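Local atomic coordinates of acetaldehyde dehydrogenase (Acetylating) (Geobacillus thermoglucosidasius, PDB entry 5J78), a protein that probably catalyses the reversible, NAD-dependent conversion of acetaldehyde and coenzyme A into acetyl-CoA. Residues Ala68-Ala73 and Lys95-Ala100; Val110-Ile115 and Lys156-Ile161; Asn142-Val147 and Ala170-Glu175; Gln307-Ile312 and Glu333-Glu338; Ala321-Lys326 and Ser365-Phe370. One frame throughout, in Å; residues are numbered along the deposited sequence.

Contact 1: Ala68-Ala73 and Lys95-Ala100; sequences AAREEA and KNLFAA. With ACT (acetate ion), chain I.
Ala100 and Ala73 are the small side chains that let helix 55-84 and helix 89-107 run antiparallel here, with segment axes 8.6 Å apart and an angle of 171° between their directions. Ala100 points its methyl toward the other helix, where CB rests 3.7 Å from Ala69 CB and packs just as closely on the backbone of Arg70. One end of the interface is therefore methyl against methyl. At the other end Ala73 does the same job: its CB sits 3.8 Å from Asn96 CB, and Leu97 reaches over with CD2 to close the side of the pair.

Arg70 lies along the side of the helix pair. With CG anti to the backbone N (chi1 -165°), its aliphatic part crosses Leu97 at about a right angle, CG to CD2 3.8 Å. The chain then bends at chi3 and carries the guanidinium across to the backbone of the other helix, where NH2 meets Ala100 O at 3.2 Å in a weak hydrogen bond made at the edge of the group. Its NE bonds to Asn101.

Asn96 supplies the stronger polar link. ND2 donates to Ala73 O at 2.9 Å, on a lone pair in the carbonyl plane and with the acceptor lying in the amide plane. Its OD1 pairs with Thr144 of helix 143-156, which, with Ile148, borders this helix pair. Leu97 also packs on Val477 of the second subunit. Held by Ala73 O at ND2 and by Thr144 at OD1, the Asn96 amide is probably fixed in its flip, and a buried polar group is satisfied while tying three helices together.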
# COMPACT_ATOMS: atom_id res chain seq x y z
N ALA A 68 -13.93 29.94 -29.71
CA ALA A 68 -12.48 29.91 -29.76
C ALA A 68 -11.98 28.54 -30.22
O ALA A 68 -10.99 28.44 -30.95
CB ALA A 68 -11.90 30.27 -28.41
N ALA A 69 -12.67 27.48 -29.80
CA ALA A 69 -12.27 26.12 -30.20
C ALA A 69 -12.40 25.95 -31.70
O ALA A 69 -11.56 25.34 -32.37
CB ALA A 69 -13.12 25.07 -29.47
N ARG A 70 -13.51 26.46 -32.22
CA ARG A 70 -13.82 26.43 -33.64
C ARG A 70 -12.72 27.12 -34.41
O ARG A 70 -12.21 26.60 -35.38
CB ARG A 70 -15.16 27.11 -33.88
CG ARG A 70 -15.82 26.89 -35.23
CD ARG A 70 -17.27 27.42 -35.16
NE ARG A 70 -18.04 26.82 -34.06
CZ ARG A 70 -18.64 27.48 -33.06
NH1 ARG A 70 -18.60 28.81 -32.99
NH2 ARG A 70 -19.31 26.80 -32.12
N GLU A 71 -12.32 28.29 -33.93
CA GLU A 71 -11.30 29.07 -34.60
C GLU A 71 -9.94 28.42 -34.51
O GLU A 71 -9.13 28.61 -35.40
CB GLU A 71 -11.22 30.48 -34.00
CG GLU A 71 -12.44 31.37 -34.26
CD GLU A 71 -12.55 32.53 -33.27
OE1 GLU A 71 -13.67 33.07 -33.11
OE2 GLU A 71 -11.53 32.90 -32.65
N GLU A 72 -9.68 27.67 -33.44
CA GLU A 72 -8.36 27.08 -33.24
C GLU A 72 -8.31 25.61 -33.62
O GLU A 72 -7.30 24.94 -33.42
CB GLU A 72 -7.92 27.27 -31.79
CG GLU A 72 -7.65 28.73 -31.42
CD GLU A 72 -6.47 29.32 -32.18
OE1 GLU A 72 -5.48 28.60 -32.41
OE2 GLU A 72 -6.55 30.50 -32.57
N ALA A 73 -9.40 25.09 -34.18
CA ALA A 73 -9.49 23.66 -34.48
C ALA A 73 -8.32 23.13 -35.32
O ALA A 73 -7.81 22.05 -35.03
CB ALA A 73 -10.82 23.36 -35.21
N LYS A 95 -12.46 16.47 -35.74
CA LYS A 95 -12.64 16.02 -34.38
C LYS A 95 -12.78 17.21 -33.42
O LYS A 95 -13.67 17.22 -32.58
CB LYS A 95 -11.48 15.11 -33.97
CG LYS A 95 -11.79 14.19 -32.79
CD LYS A 95 -10.57 13.46 -32.25
CE LYS A 95 -9.89 12.56 -33.29
NZ LYS A 95 -8.65 11.97 -32.66
N ASN A 96 -11.94 18.24 -33.57
CA ASN A 96 -12.05 19.42 -32.71
C ASN A 96 -13.35 20.17 -32.95
O ASN A 96 -13.93 20.73 -32.01
CB ASN A 96 -10.86 20.38 -32.90
CG ASN A 96 -9.56 19.83 -32.31
OD1 ASN A 96 -9.58 19.07 -31.35
ND2 ASN A 96 -8.44 20.24 -32.87
N LEU A 97 -13.79 20.19 -34.21
CA LEU A 97 -15.01 20.89 -34.59
C LEU A 97 -16.23 20.13 -34.07
O LEU A 97 -17.27 20.74 -33.79
CB LEU A 97 -15.07 21.06 -36.11
CG LEU A 97 -14.12 22.08 -36.74
CD1 LEU A 97 -14.23 22.01 -38.23
CD2 LEU A 97 -14.46 23.50 -36.24
N PHE A 98 -16.10 18.81 -33.94
CA PHE A 98 -17.16 18.01 -33.33
C PHE A 98 -17.34 18.48 -31.89
O PHE A 98 -18.46 18.66 -31.42
CB PHE A 98 -16.84 16.50 -33.41
CG PHE A 98 -17.75 15.65 -32.56
CD1 PHE A 98 -19.01 15.31 -33.00
CD2 PHE A 98 -17.34 15.21 -31.31
CE1 PHE A 98 -19.87 14.54 -32.19
CE2 PHE A 98 -18.18 14.45 -30.50
CZ PHE A 98 -19.45 14.11 -30.95
N ALA A 99 -16.24 18.70 -31.18
CA ALA A 99 -16.34 19.15 -29.80
C ALA A 99 -16.83 20.58 -29.75
O ALA A 99 -17.63 20.94 -28.89
CB ALA A 99 -15.02 19.02 -29.10
N ALA A 100 -16.37 21.40 -30.68
CA ALA A 100 -16.73 22.80 -30.66
C ALA A 100 -18.18 23.04 -31.10
O ALA A 100 -18.78 24.03 -30.69
CB ALA A 100 -15.79 23.60 -31.53
C ACT I . -7.64 15.30 -31.44
O ACT I . -7.23 14.17 -31.77
OXT ACT I . -8.22 15.40 -30.37
CH3 ACT I . -7.48 16.49 -32.33

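Contact 2: Val110-Ile115 and Lys156-Ile161; sequences VKTVGI and KARNAI. With GOL (glycerol), chain J.
Arg158 lies beneath Val113, so that Val113 CA stands 3.6 Å above one face of the guanidinium, toward its rim. The two side chains cross at about a right angle, and Val113 CG2 touches Arg158 CD at 3.7 Å. Bends at chi2 and chi3 bring the guanidinium up to segment 110-115, where NH1 donates to a lone pair of Thr112 O at 3.1 Å; that oxygen is tilted 29° from the guanidinium plane. NH2 bonds to Glu51 O. A glycerol, probably from the crystallisation liquor, places O3 between NH1 and Gly114 N, 2.8 Å from the latter.

Thr112 faces the other way with its hydroxyl. Its chi1 of 58° sets OG1 between the backbone N and the carbonyl carbon, from where it donates to Lys156 O at 2.7 Å, nearly along the C=O axis. Lys156 crosses the threonine obliquely and ends at Val110 O, a weak bond for NZ, whose stronger partner is the carboxylate of Asp59. A water donates to both Thr112 O and Ala157 O, 2.9 Å from each.

Arg158 is the positive-phi residue of a Schellman motif ending helix 143-156, just before strand 160-165, and the contact binds this turn to the loop leading into strand 115-119. Replacing Arg158 by a leucine removes the guanidinium and would probably leave Thr112 O with the water alone of the two donors described, and Glu51 O without its mate. Backbone carbonyls are thus the main acceptors, with two cationic side chains bringing donors to irregular chain.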
# COMPACT_ATOMS: atom_id res chain seq x y z
N VAL A 110 -29.28 23.63 -22.01
CA VAL A 110 -29.56 22.92 -20.76
C VAL A 110 -29.57 23.91 -19.58
O VAL A 110 -28.69 24.75 -19.43
CB VAL A 110 -28.54 21.80 -20.49
CG1 VAL A 110 -28.73 21.20 -19.08
CG2 VAL A 110 -28.66 20.69 -21.53
N LYS A 111 -30.59 23.81 -18.74
CA LYS A 111 -30.62 24.63 -17.53
C LYS A 111 -29.66 24.06 -16.49
O LYS A 111 -29.73 22.88 -16.18
CB LYS A 111 -32.04 24.71 -16.95
CG LYS A 111 -33.05 25.39 -17.86
CD LYS A 111 -34.46 25.32 -17.26
CE LYS A 111 -35.45 26.18 -18.03
NZ LYS A 111 -36.80 26.16 -17.38
N THR A 112 -28.79 24.90 -15.94
CA THR A 112 -27.80 24.46 -14.95
C THR A 112 -27.63 25.39 -13.76
O THR A 112 -26.81 25.13 -12.88
CB THR A 112 -26.41 24.29 -15.61
OG1 THR A 112 -26.00 25.55 -16.19
CG2 THR A 112 -26.45 23.25 -16.67
N VAL A 113 -28.39 26.48 -13.72
CA VAL A 113 -28.30 27.44 -12.61
C VAL A 113 -29.58 27.47 -11.79
O VAL A 113 -30.66 27.60 -12.35
CB VAL A 113 -28.03 28.89 -13.10
CG1 VAL A 113 -27.97 29.86 -11.89
CG2 VAL A 113 -26.75 28.98 -13.89
N GLY A 114 -29.45 27.38 -10.47
CA GLY A 114 -30.59 27.58 -9.60
C GLY A 114 -31.63 26.47 -9.72
O GLY A 114 -31.31 25.30 -9.93
N ILE A 115 -32.89 26.87 -9.59
CA ILE A 115 -34.00 25.95 -9.69
C ILE A 115 -34.22 25.64 -11.15
O ILE A 115 -34.51 26.54 -11.93
CB ILE A 115 -35.26 26.56 -9.04
CG1 ILE A 115 -35.01 26.70 -7.54
CG2 ILE A 115 -36.49 25.69 -9.33
CD1 ILE A 115 -36.17 27.29 -6.76
N LYS A 156 -20.19 24.73 -18.26
CA LYS A 156 -21.64 24.88 -18.39
C LYS A 156 -22.36 24.44 -17.11
O LYS A 156 -23.37 25.03 -16.73
CB LYS A 156 -22.13 24.10 -19.61
CG LYS A 156 -23.64 23.99 -19.78
CD LYS A 156 -24.30 25.30 -20.16
CE LYS A 156 -25.81 25.20 -19.95
NZ LYS A 156 -26.60 26.27 -20.64
N ALA A 157 -21.83 23.42 -16.42
CA ALA A 157 -22.42 22.96 -15.15
C ALA A 157 -21.87 23.72 -13.94
O ALA A 157 -22.20 23.40 -12.78
CB ALA A 157 -22.19 21.46 -14.99
N ARG A 158 -21.03 24.71 -14.23
CA ARG A 158 -20.53 25.71 -13.27
C ARG A 158 -19.40 25.19 -12.38
O ARG A 158 -19.26 25.59 -11.23
CB ARG A 158 -21.67 26.25 -12.41
CG ARG A 158 -22.81 26.88 -13.24
CD ARG A 158 -24.16 26.72 -12.58
NE ARG A 158 -24.28 27.59 -11.42
CZ ARG A 158 -25.00 27.33 -10.34
NH1 ARG A 158 -25.70 26.21 -10.24
NH2 ARG A 158 -25.04 28.20 -9.35
N ASN A 159 -18.58 24.32 -12.96
CA ASN A 159 -17.40 23.79 -12.30
C ASN A 159 -16.10 24.43 -12.78
O ASN A 159 -16.06 25.03 -13.86
CB ASN A 159 -17.32 22.28 -12.55
CG ASN A 159 -18.60 21.58 -12.19
OD1 ASN A 159 -18.95 21.47 -11.01
ND2 ASN A 159 -19.35 21.16 -13.20
N ALA A 160 -15.05 24.28 -11.99
CA ALA A 160 -13.67 24.46 -12.45
C ALA A 160 -13.17 23.10 -12.93
O ALA A 160 -13.75 22.08 -12.58
CB ALA A 160 -12.76 25.00 -11.32
N ILE A 161 -12.13 23.08 -13.75
CA ILE A 161 -11.59 21.80 -14.22
C ILE A 161 -10.07 21.90 -14.33
O ILE A 161 -9.54 22.92 -14.80
CB ILE A 161 -12.20 21.35 -15.57
CG1 ILE A 161 -11.61 20.00 -16.00
CG2 ILE A 161 -12.00 22.39 -16.66
CD1 ILE A 161 -12.56 19.19 -16.86
C1 GOL J . -26.10 28.30 -6.11
O1 GOL J . -27.16 29.10 -6.56
C2 GOL J . -26.46 26.83 -6.21
O2 GOL J . -26.50 26.27 -4.91
C3 GOL J . -27.82 26.63 -6.87
O3 GOL J . -27.79 26.93 -8.25
O HOH W 1 -24.90 23.34 -11.71

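Contact 3: Asn142-Val147 and Ala170-Glu175; sequences NPTSTV and AKCTAE. With ACT (acetate ion), chain I.
Pro143 and Cys172 make the apolar side of the contact, the ring's CB lying 3.7 Å from Cys172 SG. The sulfur reaches it because chi1 of 65° swings SG between the backbone N and the carbonyl carbon. The same proline CB touches Thr173 OG1, a hydroxyl that bonds back to Ala169 O, while Thr173 turns its methyl the other way: CG2 meets Val147 CG2 at 3.6 Å, the two side chains crossing obliquely. Thr144 comes in with CG2 alongside Cys172, 3.8 Å from its CB.

These are the first turns of helices 143-156 and 170-186, whose segments are inclined at 27° in the alternating strand-helix order of a Rossmann-like domain. Ile138 of strand 124-138 lies against Val147 and Thr173, and helix 55-84 packs on the pair through Met79 and Ala80. Swapping Thr144 for a glycine is likely to open a gap beside Cys172 CB and deprive Asn96 of its hydroxyl partner.

Polar bonds belong to the helix start instead. Thr146 OG1 donates to Asn142 O at 2.6 Å. An acetate, probably from the crystallisation liquor, lies at this N-terminus, its OXT taking bonds from Ser145 N (3.0 Å, N-H...acceptor angle 164°) and Ser145 OG (2.6 Å); Lys92 and Lys95 bind the acetate too.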
# COMPACT_ATOMS: atom_id res chain seq x y z
N ASN A 142 -6.95 11.44 -28.54
CA ASN A 142 -7.91 12.53 -28.76
C ASN A 142 -7.59 13.69 -27.83
O ASN A 142 -8.46 14.16 -27.08
CB ASN A 142 -9.36 12.07 -28.52
CG ASN A 142 -9.69 10.76 -29.20
OD1 ASN A 142 -9.32 10.53 -30.36
ND2 ASN A 142 -10.42 9.90 -28.49
N PRO A 143 -6.34 14.15 -27.85
CA PRO A 143 -5.90 15.08 -26.81
C PRO A 143 -6.67 16.40 -26.80
O PRO A 143 -7.22 16.77 -25.77
CB PRO A 143 -4.43 15.33 -27.15
CG PRO A 143 -4.26 14.84 -28.58
CD PRO A 143 -5.27 13.81 -28.81
N THR A 144 -6.76 17.10 -27.92
CA THR A 144 -7.27 18.47 -27.90
C THR A 144 -8.80 18.48 -27.95
O THR A 144 -9.43 19.30 -27.28
CB THR A 144 -6.67 19.28 -29.06
OG1 THR A 144 -7.07 18.69 -30.31
CG2 THR A 144 -5.14 19.27 -28.97
N SER A 145 -9.40 17.55 -28.68
CA SER A 145 -10.85 17.49 -28.76
C SER A 145 -11.50 17.12 -27.43
O SER A 145 -12.59 17.62 -27.12
CB SER A 145 -11.31 16.49 -29.82
OG SER A 145 -10.75 15.21 -29.63
N THR A 146 -10.82 16.29 -26.64
CA THR A 146 -11.34 15.85 -25.33
C THR A 146 -11.29 17.01 -24.32
O THR A 146 -12.15 17.15 -23.44
CB THR A 146 -10.58 14.63 -24.78
OG1 THR A 146 -10.63 13.54 -25.72
CG2 THR A 146 -11.19 14.14 -23.45
N VAL A 147 -10.25 17.83 -24.45
CA VAL A 147 -10.11 19.01 -23.63
C VAL A 147 -11.25 19.97 -23.92
O VAL A 147 -11.85 20.53 -22.99
CB VAL A 147 -8.77 19.73 -23.86
CG1 VAL A 147 -8.81 21.15 -23.31
CG2 VAL A 147 -7.64 18.95 -23.25
N ALA A 170 1.50 16.27 -23.95
CA ALA A 170 1.45 17.36 -22.95
C ALA A 170 1.30 18.76 -23.53
O ALA A 170 0.50 19.57 -23.03
CB ALA A 170 2.66 17.30 -22.07
N LYS A 171 2.02 19.07 -24.60
CA LYS A 171 1.98 20.43 -25.16
C LYS A 171 0.66 20.76 -25.87
O LYS A 171 0.10 21.83 -25.67
CB LYS A 171 3.14 20.63 -26.13
CG LYS A 171 4.50 20.74 -25.44
CD LYS A 171 5.61 20.66 -26.45
CE LYS A 171 6.97 20.64 -25.77
NZ LYS A 171 7.76 19.45 -26.20
N CYS A 172 0.15 19.87 -26.71
CA CYS A 172 -1.10 20.19 -27.40
C CYS A 172 -2.28 20.21 -26.41
O CYS A 172 -3.20 21.03 -26.54
CB CYS A 172 -1.35 19.22 -28.55
SG CYS A 172 -1.63 17.53 -28.06
N THR A 173 -2.26 19.34 -25.40
CA THR A 173 -3.30 19.31 -24.36
C THR A 173 -3.31 20.64 -23.56
O THR A 173 -4.35 21.27 -23.39
CB THR A 173 -3.13 18.09 -23.39
OG1 THR A 173 -3.09 16.87 -24.15
CG2 THR A 173 -4.29 17.99 -22.39
N ALA A 174 -2.14 21.06 -23.09
CA ALA A 174 -2.03 22.32 -22.38
C ALA A 174 -2.43 23.51 -23.26
O ALA A 174 -3.03 24.46 -22.76
CB ALA A 174 -0.62 22.50 -21.83
N GLU A 175 -2.12 23.49 -24.55
CA GLU A 175 -2.48 24.61 -25.43
C GLU A 175 -4.00 24.68 -25.58
O GLU A 175 -4.58 25.77 -25.56
CB GLU A 175 -1.78 24.50 -26.80
CG GLU A 175 -2.15 25.59 -27.86
CD GLU A 175 -1.91 27.03 -27.40
OE1 GLU A 175 -1.19 27.27 -26.41
OE2 GLU A 175 -2.44 27.95 -28.06
C ACT I . -7.64 15.30 -31.44
O ACT I . -7.23 14.17 -31.77
OXT ACT I . -8.22 15.40 -30.37
CH3 ACT I . -7.48 16.49 -32.33

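Contact 4: Gln307-Ile312 and Glu333-Glu338; sequences QKVASI and EMAGIE
Val309 and Ala335 bring their CA atoms to 5.1 Å, where helix 303-313 runs past the closing turn of helix 328-335. That turn is a Schellman motif: Gly336 leaves the helix with positive phi (68°), which favours glycine, and lets Ile337 swing back to the contact. The close approach rests on Ala335, whose methyl fits against the helix backbone, with CB 3.7 Å from Lys308 O and nearly as close to Val309 CA.

The larger side chains fill in round this methyl. Toward solvent, Lys308 and Ile337 slide past each other in opposite directions, the lysine's CD touching Ile337 CG2 at 3.6 Å while its CB lies against Ala335 O. Deeper in, Val309 and Ile337 cross obliquely, CG2 to CD1 4.0 Å, in a patch completed by Leu301 and Phe359. This is plain apolar packing between two surface helices beside the seven-stranded parallel sheet, carried by branched aliphatic tips and by the aliphatic part of a lysine.

At the far end Ile312 crosses Met334 at about a right angle; with chi1 at 64° it extends CG1 toward the partner helix, and its CD1 ends 3.5 Å from Met334 CB.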
# COMPACT_ATOMS: atom_id res chain seq x y z
N GLN A 307 1.07 -12.40 -41.76
CA GLN A 307 1.99 -12.79 -40.72
C GLN A 307 3.01 -11.69 -40.47
O GLN A 307 3.38 -11.44 -39.33
CB GLN A 307 2.65 -14.12 -41.07
CG GLN A 307 1.66 -15.31 -41.13
CD GLN A 307 0.53 -15.25 -40.06
OE1 GLN A 307 0.78 -15.01 -38.88
NE2 GLN A 307 -0.71 -15.47 -40.50
N LYS A 308 3.44 -11.01 -41.52
CA LYS A 308 4.35 -9.89 -41.33
C LYS A 308 3.67 -8.75 -40.56
O LYS A 308 4.26 -8.19 -39.64
CB LYS A 308 4.88 -9.38 -42.68
CG LYS A 308 5.95 -10.28 -43.28
CD LYS A 308 6.46 -9.77 -44.62
CE LYS A 308 7.47 -10.72 -45.24
NZ LYS A 308 8.81 -10.61 -44.60
N VAL A 309 2.45 -8.41 -40.94
CA VAL A 309 1.74 -7.34 -40.25
C VAL A 309 1.46 -7.76 -38.79
O VAL A 309 1.66 -6.97 -37.87
CB VAL A 309 0.43 -6.97 -40.98
CG1 VAL A 309 -0.41 -5.97 -40.14
CG2 VAL A 309 0.75 -6.37 -42.33
N ALA A 310 1.06 -9.02 -38.58
CA ALA A 310 0.68 -9.48 -37.25
C ALA A 310 1.82 -9.36 -36.28
O ALA A 310 1.60 -9.24 -35.07
CB ALA A 310 0.20 -10.92 -37.29
N SER A 311 3.03 -9.36 -36.81
CA SER A 311 4.23 -9.34 -35.98
C SER A 311 4.48 -7.99 -35.34
O SER A 311 5.17 -7.90 -34.33
CB SER A 311 5.44 -9.73 -36.83
OG SER A 311 5.18 -10.94 -37.50
N ILE A 312 3.93 -6.94 -35.95
CA ILE A 312 4.11 -5.60 -35.42
C ILE A 312 2.83 -5.02 -34.83
O ILE A 312 2.82 -3.87 -34.38
CB ILE A 312 4.64 -4.65 -36.52
CG1 ILE A 312 3.63 -4.47 -37.65
CG2 ILE A 312 5.96 -5.17 -37.07
CD1 ILE A 312 3.83 -3.19 -38.42
N GLU A 333 5.35 -0.30 -44.41
CA GLU A 333 6.79 -0.13 -44.31
C GLU A 333 7.31 -0.79 -43.05
O GLU A 333 8.35 -1.47 -43.08
CB GLU A 333 7.14 1.36 -44.31
CG GLU A 333 8.59 1.64 -44.62
CD GLU A 333 8.91 3.13 -44.62
OE1 GLU A 333 7.98 3.94 -44.81
OE2 GLU A 333 10.10 3.49 -44.42
N MET A 334 6.58 -0.63 -41.95
CA MET A 334 7.00 -1.16 -40.66
C MET A 334 7.02 -2.66 -40.68
O MET A 334 7.87 -3.30 -40.07
CB MET A 334 6.05 -0.69 -39.53
CG MET A 334 6.21 0.74 -39.11
SD MET A 334 5.12 1.16 -37.73
CE MET A 334 5.80 2.77 -37.31
N ALA A 335 6.04 -3.24 -41.37
CA ALA A 335 5.93 -4.68 -41.45
C ALA A 335 6.79 -5.21 -42.59
O ALA A 335 6.90 -6.42 -42.76
CB ALA A 335 4.47 -5.11 -41.63
N GLY A 336 7.40 -4.31 -43.36
CA GLY A 336 8.25 -4.71 -44.48
C GLY A 336 7.52 -5.36 -45.64
O GLY A 336 8.01 -6.33 -46.24
N ILE A 337 6.35 -4.83 -45.96
CA ILE A 337 5.61 -5.26 -47.13
C ILE A 337 5.41 -4.00 -47.94
O ILE A 337 5.60 -2.91 -47.41
CB ILE A 337 4.26 -5.94 -46.77
CG1 ILE A 337 3.21 -4.90 -46.35
CG2 ILE A 337 4.46 -6.98 -45.64
CD1 ILE A 337 1.83 -5.50 -46.04
N GLU A 338 5.04 -4.12 -49.21
CA GLU A 338 4.74 -2.91 -49.99
C GLU A 338 3.34 -2.96 -50.56
O GLU A 338 2.84 -4.02 -50.96
CB GLU A 338 5.79 -2.69 -51.09
CG GLU A 338 5.78 -3.67 -52.22
CD GLU A 338 6.51 -3.12 -53.44
OE1 GLU A 338 7.76 -3.03 -53.39
OE2 GLU A 338 5.84 -2.76 -54.44

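Contact 5: Ala321-Lys326 and Ser365-Phe370; sequences AKIVGK and SPILAF
With chi1 at 69° Ile323 holds CG1 between its backbone N and carbonyl carbon, and Ser365, at chi1 62°, holds OG in the equivalent place; the result brings Ile323 CD1 to 3.7 Å from Ser365 OG. That hydroxyl bonds to Lys363 O, so toward Ile323 it only packs. Further along, the same CD1 reaches Ile367 CD1 at 4.2 Å, methyl to methyl.

The backbone of the loop meets carbon as well. Ile323 O, which already receives Lys326 N across a type II turn, lies 3.3 Å from Ser365 CB. Gly325 takes the positive-phi place in that turn. At its end Lys326 O comes within 3.0 Å of Pro366 CD, with CG of the ring close behind, a tight contact, closer than ordinary packing. Pro366 is the centre of an inverse gamma turn, in which Ile367 N bonds to Ser365 O at 2.6 Å.

Segment 321-326 thus fits over the entry to strand 367-373 of the parallel sheet. Helix 303-313 flanks it through Ile313, which touches both Ile323 and Ile367; helix 328-335 covers Pro366 with Ile331, while strand 345-349 bonds to the backbone of Pro366 and Leu368.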
# COMPACT_ATOMS: atom_id res chain seq x y z
N ALA A 321 2.26 0.56 -29.71
CA ALA A 321 1.95 1.98 -29.83
C ALA A 321 2.48 2.60 -31.13
O ALA A 321 1.97 3.63 -31.58
CB ALA A 321 2.52 2.75 -28.63
N LYS A 322 3.48 1.97 -31.74
CA LYS A 322 4.09 2.55 -32.94
C LYS A 322 3.20 2.44 -34.17
O LYS A 322 3.44 3.16 -35.13
CB LYS A 322 5.45 1.90 -33.21
CG LYS A 322 6.54 2.50 -32.34
CD LYS A 322 7.74 1.59 -32.21
CE LYS A 322 8.74 2.17 -31.22
NZ LYS A 322 10.13 1.64 -31.42
N ILE A 323 2.17 1.59 -34.16
CA ILE A 323 1.23 1.58 -35.29
C ILE A 323 -0.03 2.38 -35.03
O ILE A 323 -0.82 2.60 -35.94
CB ILE A 323 0.81 0.14 -35.71
CG1 ILE A 323 -0.08 -0.54 -34.65
CG2 ILE A 323 2.04 -0.70 -36.02
CD1 ILE A 323 -0.86 -1.72 -35.20
N VAL A 324 -0.26 2.80 -33.79
CA VAL A 324 -1.47 3.57 -33.47
C VAL A 324 -1.55 4.83 -34.31
O VAL A 324 -0.63 5.64 -34.30
CB VAL A 324 -1.52 3.97 -31.98
CG1 VAL A 324 -2.70 4.91 -31.72
CG2 VAL A 324 -1.59 2.73 -31.11
N GLY A 325 -2.66 5.01 -35.02
CA GLY A 325 -2.89 6.24 -35.76
C GLY A 325 -1.99 6.42 -36.97
O GLY A 325 -1.82 7.54 -37.46
N LYS A 326 -1.43 5.33 -37.48
CA LYS A 326 -0.53 5.39 -38.64
C LYS A 326 -1.23 5.09 -39.96
O LYS A 326 -2.10 4.23 -40.04
CB LYS A 326 0.64 4.43 -38.43
CG LYS A 326 1.55 4.83 -37.26
CD LYS A 326 2.15 6.21 -37.50
CE LYS A 326 3.21 6.58 -36.49
NZ LYS A 326 3.75 7.94 -36.77
N SER A 365 -5.96 1.58 -35.48
CA SER A 365 -5.23 1.91 -36.70
C SER A 365 -6.03 1.37 -37.88
O SER A 365 -7.00 0.62 -37.69
CB SER A 365 -3.81 1.32 -36.67
OG SER A 365 -3.86 -0.09 -36.60
N PRO A 366 -5.64 1.75 -39.11
CA PRO A 366 -6.46 1.38 -40.26
C PRO A 366 -6.21 -0.07 -40.68
O PRO A 366 -5.82 -0.37 -41.82
CB PRO A 366 -6.03 2.38 -41.34
CG PRO A 366 -5.18 3.38 -40.65
CD PRO A 366 -4.59 2.71 -39.47
N ILE A 367 -6.44 -0.97 -39.73
CA ILE A 367 -6.42 -2.41 -39.94
C ILE A 367 -7.74 -2.97 -39.46
O ILE A 367 -8.21 -2.65 -38.37
CB ILE A 367 -5.28 -3.11 -39.19
CG1 ILE A 367 -3.95 -2.46 -39.54
CG2 ILE A 367 -5.28 -4.60 -39.50
CD1 ILE A 367 -2.74 -2.98 -38.75
N LEU A 368 -8.31 -3.86 -40.26
CA LEU A 368 -9.63 -4.40 -40.05
C LEU A 368 -9.58 -5.91 -40.23
O LEU A 368 -9.06 -6.38 -41.24
CB LEU A 368 -10.59 -3.74 -41.04
CG LEU A 368 -12.08 -3.74 -40.77
CD1 LEU A 368 -12.41 -3.19 -39.38
CD2 LEU A 368 -12.76 -2.91 -41.84
N ALA A 369 -10.07 -6.67 -39.25
CA ALA A 369 -10.26 -8.12 -39.43
C ALA A 369 -11.53 -8.38 -40.22
O ALA A 369 -12.47 -7.59 -40.16
CB ALA A 369 -10.30 -8.84 -38.10
N PHE A 370 -11.56 -9.50 -40.94
CA PHE A 370 -12.69 -9.86 -41.80
C PHE A 370 -13.14 -11.29 -41.54
O PHE A 370 -12.42 -12.24 -41.87
CB PHE A 370 -12.28 -9.70 -43.27
CG PHE A 370 -13.43 -9.80 -44.24
CD1 PHE A 370 -13.84 -11.03 -44.74
CD2 PHE A 370 -14.07 -8.66 -44.68
CE1 PHE A 370 -14.88 -11.11 -45.64
CE2 PHE A 370 -15.12 -8.75 -45.59
CZ PHE A 370 -15.52 -9.97 -46.06

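In the fold
Contacts 1, 3 and 5 are buried, contact 2 is partly buried, and contact 4 lies at the surface. Contacts 1 and 3 touch, share the acetate, and gather four helices: the antiparallel pair 55-84 and 89-107, and helices 143-156 and 170-186. Contact 2 works at the other end of helix 143-156, where arginine, lysine and threonine bond to backbone carbonyls of irregular chain, whereas contact 1 sets alanines between helices with Arg70 and Asn96 at its polar points. On the opposite side of the chain's centre from contact 2, contacts 4 and 5 join through Val309, Ile312 and Met334, which pack on Ile323, Ile367 or the loop backbone. Both lack cross-segment hydrogen bonds, as does contact 3.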